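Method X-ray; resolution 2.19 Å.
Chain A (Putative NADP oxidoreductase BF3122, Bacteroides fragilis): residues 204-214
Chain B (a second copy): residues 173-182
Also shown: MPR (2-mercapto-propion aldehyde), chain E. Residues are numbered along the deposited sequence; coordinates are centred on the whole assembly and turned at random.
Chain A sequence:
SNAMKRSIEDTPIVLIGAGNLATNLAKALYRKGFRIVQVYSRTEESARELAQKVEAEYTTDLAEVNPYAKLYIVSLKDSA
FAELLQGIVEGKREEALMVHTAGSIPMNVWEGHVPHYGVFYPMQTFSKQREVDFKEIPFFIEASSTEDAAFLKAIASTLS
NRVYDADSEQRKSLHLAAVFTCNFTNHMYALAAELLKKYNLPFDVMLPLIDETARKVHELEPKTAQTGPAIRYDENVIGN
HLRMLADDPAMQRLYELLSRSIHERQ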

# COMPACT_ATOMS: atom_id res chain seq x y z
N ASP A 204 -13.86 -1.12 -13.06
CA ASP A 204 -13.04 0.08 -13.28
C ASP A 204 -13.23 1.17 -12.23
O ASP A 204 -12.37 2.01 -12.04
N VAL A 205 -14.39 1.14 -11.58
CA VAL A 205 -14.71 2.06 -10.49
C VAL A 205 -13.77 1.90 -9.26
O VAL A 205 -13.52 2.85 -8.52
N MSE A 206 -13.23 0.70 -9.09
CA MSE A 206 -12.28 0.40 -7.99
C MSE A 206 -10.90 1.02 -8.20
O MSE A 206 -10.17 1.15 -7.25
N LEU A 207 -10.54 1.38 -9.43
CA LEU A 207 -9.14 1.77 -9.75
C LEU A 207 -8.62 3.04 -9.05
O LEU A 207 -7.46 3.08 -8.68
N PRO A 208 -9.47 4.09 -8.91
CA PRO A 208 -9.09 5.26 -8.11
C PRO A 208 -8.91 4.95 -6.60
O PRO A 208 -8.11 5.60 -5.94
N LEU A 209 -9.63 3.96 -6.09
CA LEU A 209 -9.56 3.55 -4.69
C LEU A 209 -8.27 2.75 -4.47
O LEU A 209 -7.56 2.95 -3.47
N ILE A 210 -7.98 1.87 -5.43
CA ILE A 210 -6.71 1.11 -5.45
C ILE A 210 -5.50 2.06 -5.49
O ILE A 210 -4.58 1.94 -4.68
N ASP A 211 -5.50 3.01 -6.42
CA ASP A 211 -4.39 3.95 -6.56
C ASP A 211 -4.17 4.79 -5.31
O ASP A 211 -3.01 5.00 -4.89
N GLU A 212 -5.25 5.31 -4.75
CA GLU A 212 -5.15 6.19 -3.58
C GLU A 212 -4.77 5.42 -2.31
O GLU A 212 -4.04 5.93 -1.48
N THR A 213 -5.27 4.19 -2.17
CA THR A 213 -4.90 3.31 -1.05
C THR A 213 -3.40 3.10 -1.00
O THR A 213 -2.80 3.14 0.08
N ALA A 214 -2.80 2.94 -2.17
CA ALA A 214 -1.35 2.79 -2.31
C ALA A 214 -0.61 4.11 -2.05
O ALA A 214 0.39 4.12 -1.31
N SER B 173 -23.42 -2.71 -2.48
CA SER B 173 -22.56 -3.58 -3.28
C SER B 173 -21.17 -2.99 -3.51
O SER B 173 -20.16 -3.67 -3.35
N LEU B 174 -21.13 -1.72 -3.91
CA LEU B 174 -19.87 -1.04 -4.18
C LEU B 174 -19.08 -0.92 -2.88
O LEU B 174 -17.88 -1.17 -2.86
N HIS B 175 -19.76 -0.55 -1.81
CA HIS B 175 -19.11 -0.40 -0.52
C HIS B 175 -18.51 -1.71 -0.03
O HIS B 175 -17.41 -1.73 0.51
N LEU B 176 -19.22 -2.81 -0.22
CA LEU B 176 -18.66 -4.11 0.18
C LEU B 176 -17.37 -4.41 -0.55
O LEU B 176 -16.36 -4.79 0.05
N ALA B 177 -17.39 -4.22 -1.87
CA ALA B 177 -16.18 -4.39 -2.68
C ALA B 177 -15.06 -3.42 -2.26
O ALA B 177 -13.88 -3.77 -2.29
N ALA B 178 -15.42 -2.21 -1.86
CA ALA B 178 -14.46 -1.18 -1.43
C ALA B 178 -13.84 -1.55 -0.10
O ALA B 178 -12.74 -1.12 0.21
N VAL B 179 -14.56 -2.30 0.73
CA VAL B 179 -13.93 -2.69 2.00
C VAL B 179 -12.74 -3.63 1.71
O VAL B 179 -11.65 -3.46 2.30
N PHE B 180 -12.94 -4.60 0.82
CA PHE B 180 -11.81 -5.44 0.34
C PHE B 180 -10.75 -4.59 -0.30
O PHE B 180 -9.56 -4.68 0.01
N THR B 181 -11.19 -3.77 -1.24
CA THR B 181 -10.24 -3.02 -2.05
C THR B 181 -9.37 -2.08 -1.25
O THR B 181 -8.18 -1.94 -1.55
N CYS B 182 -9.96 -1.41 -0.26
CA CYS B 182 -9.24 -0.34 0.47
C CYS B 182 -8.86 -0.73 1.88
O CYS B 182 -7.72 -0.53 2.32

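The helix of chain A and the helix of chain B run in roughly the same direction, 30° apart, with axes 9.5 Å apart at closest approach. Ala B177 and Thr B181 point toward chain A; Ala B178 is directed sideways.

The contact is mainly apolar. Val A205 (chi1 p) points toward chain B, and its CG1 lies 3.7 Å from Leu B174 CD2. Leu B174 (m, t) leaves its backbone sideways, but its end comes nearer to chain A. Met A206 is a selenomethionine that also points toward chain B. Its chi1 and chi2 are both m, and chi3 is 103°, between wells. Its SE sits 4.1 Å from Ala B177 CB. Leu A209 (m, p) points in as well. Its CD2 is 3.8 Å from Ala B178 CB, and its CB is 3.6 Å from Cys B182 SG. Ile A210 (m, t) is directed sideways, yet its CG1 reaches within 3.3 Å of Thr B181 CG2.

No hydrogen bond crosses between the stretches. Both inward-pointing threonines, each with chi1 m, bond to their own helix instead. Thr A213 OG1 donates to Leu A209 O at 2.7 Å, and Thr B181 OG1 donates to Ala B177 O at 3.0 Å. These bonds satisfy the hydroxyl donors inside a buried contact. Met A206 SE lies 3.3 Å from Thr B181 OG1, with no hydrogen bond between them. Thr A213 OG1 also approaches Cys B182 SG at 3.6 Å.

The bound MPR is attached to Cys B182 (chi1 m). The entry declares a covalent bond from Cys B182 SG to MPR S3, but at 2.6 Å it is stretched. His B175 (chi1 t) points away from chain A, and its NE2 gives a weak hydrogen bond to MPR O at 3.2 Å. Chain A touches the ligand too: Leu A209 CD2 is 3.9 Å from MPR S3.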

# COMPACT_ATOMS: atom_id res chain seq x y z
CB ASP A 204 -13.22 0.66 -14.70
CG ASP A 204 -14.54 1.45 -14.87
OD1 ASP A 204 -15.47 1.28 -14.05
OD2 ASP A 204 -14.65 2.24 -15.84
CB VAL A 205 -16.24 1.97 -10.13
CG1 VAL A 205 -16.60 0.67 -9.38
CG2 VAL A 205 -16.72 3.19 -9.44
CB MSE A 206 -12.10 -1.11 -7.84
CG MSE A 206 -13.29 -1.86 -7.31
SE MSE A 206 -13.86 -1.38 -5.48
CE MSE A 206 -15.39 -0.29 -5.90
CB LEU A 207 -8.90 1.85 -11.27
CG LEU A 207 -8.81 0.55 -12.10
CD1 LEU A 207 -8.76 0.87 -13.59
CD2 LEU A 207 -7.64 -0.35 -11.68
CB PRO A 208 -10.27 6.23 -8.30
CG PRO A 208 -11.08 5.68 -9.41
CD PRO A 208 -10.82 4.24 -9.48
CB LEU A 209 -10.78 2.69 -4.33
CG LEU A 209 -12.17 3.36 -4.14
CD1 LEU A 209 -12.64 4.10 -5.37
CD2 LEU A 209 -13.20 2.32 -3.76
CB ILE A 210 -6.68 0.06 -6.61
CG1 ILE A 210 -7.58 -1.12 -6.25
CG2 ILE A 210 -5.26 -0.41 -6.93
CD1 ILE A 210 -7.94 -2.06 -7.45
CB ASP A 211 -4.65 4.90 -7.73
CG ASP A 211 -4.57 4.21 -9.08
OD1 ASP A 211 -4.09 3.05 -9.16
OD2 ASP A 211 -4.99 4.85 -10.07
CB GLU A 212 -6.45 6.99 -3.37
CG GLU A 212 -6.47 7.82 -2.11
CD GLU A 212 -5.37 8.87 -2.07
OE1 GLU A 212 -4.80 9.20 -3.16
OE2 GLU A 212 -5.06 9.38 -0.96
CB THR A 213 -5.67 1.92 -1.11
OG1 THR A 213 -7.04 2.20 -0.91
CG2 THR A 213 -5.23 0.94 -0.01
CB ALA A 214 -1.02 2.27 -3.71
CB SER B 173 -23.24 -3.86 -4.61
OG SER B 173 -24.29 -4.80 -4.45
CB LEU B 174 -20.13 0.33 -4.77
CG LEU B 174 -20.68 0.33 -6.20
CD1 LEU B 174 -21.31 1.69 -6.50
CD2 LEU B 174 -19.57 0.01 -7.22
CB HIS B 175 -20.05 0.24 0.52
CG HIS B 175 -19.38 0.56 1.83
ND1 HIS B 175 -20.05 0.60 3.03
CD2 HIS B 175 -18.09 0.82 2.12
CE1 HIS B 175 -19.21 0.88 4.00
NE2 HIS B 175 -18.01 1.03 3.48
CB LEU B 176 -19.67 -5.25 -0.00
CG LEU B 176 -19.15 -6.69 0.16
CD1 LEU B 176 -18.81 -7.05 1.62
CD2 LEU B 176 -20.14 -7.69 -0.40
CB ALA B 177 -16.54 -4.23 -4.17
CB ALA B 178 -15.16 0.21 -1.30
CB VAL B 179 -14.92 -3.30 3.04
CG1 VAL B 179 -14.15 -3.91 4.22
CG2 VAL B 179 -15.92 -2.27 3.52
CB PHE B 180 -12.30 -6.48 -0.68
CG PHE B 180 -13.03 -7.63 -0.06
CD1 PHE B 180 -12.34 -8.74 0.40
CD2 PHE B 180 -14.41 -7.57 0.13
CE1 PHE B 180 -13.02 -9.81 1.00
CE2 PHE B 180 -15.10 -8.63 0.73
CZ PHE B 180 -14.39 -9.75 1.17
CB THR B 181 -10.94 -2.25 -3.17
OG1 THR B 181 -11.55 -3.20 -4.05
CG2 THR B 181 -9.92 -1.44 -3.95
CB CYS B 182 -10.12 0.90 0.61
SG CYS B 182 -10.61 1.78 -0.90
C1 MPR E . -15.00 2.03 2.79
O MPR E . -14.93 1.52 3.94
C2 MPR E . -13.95 2.01 1.73
C3 MPR E . -14.03 3.07 0.64
S3 MPR E . -12.39 3.44 -0.06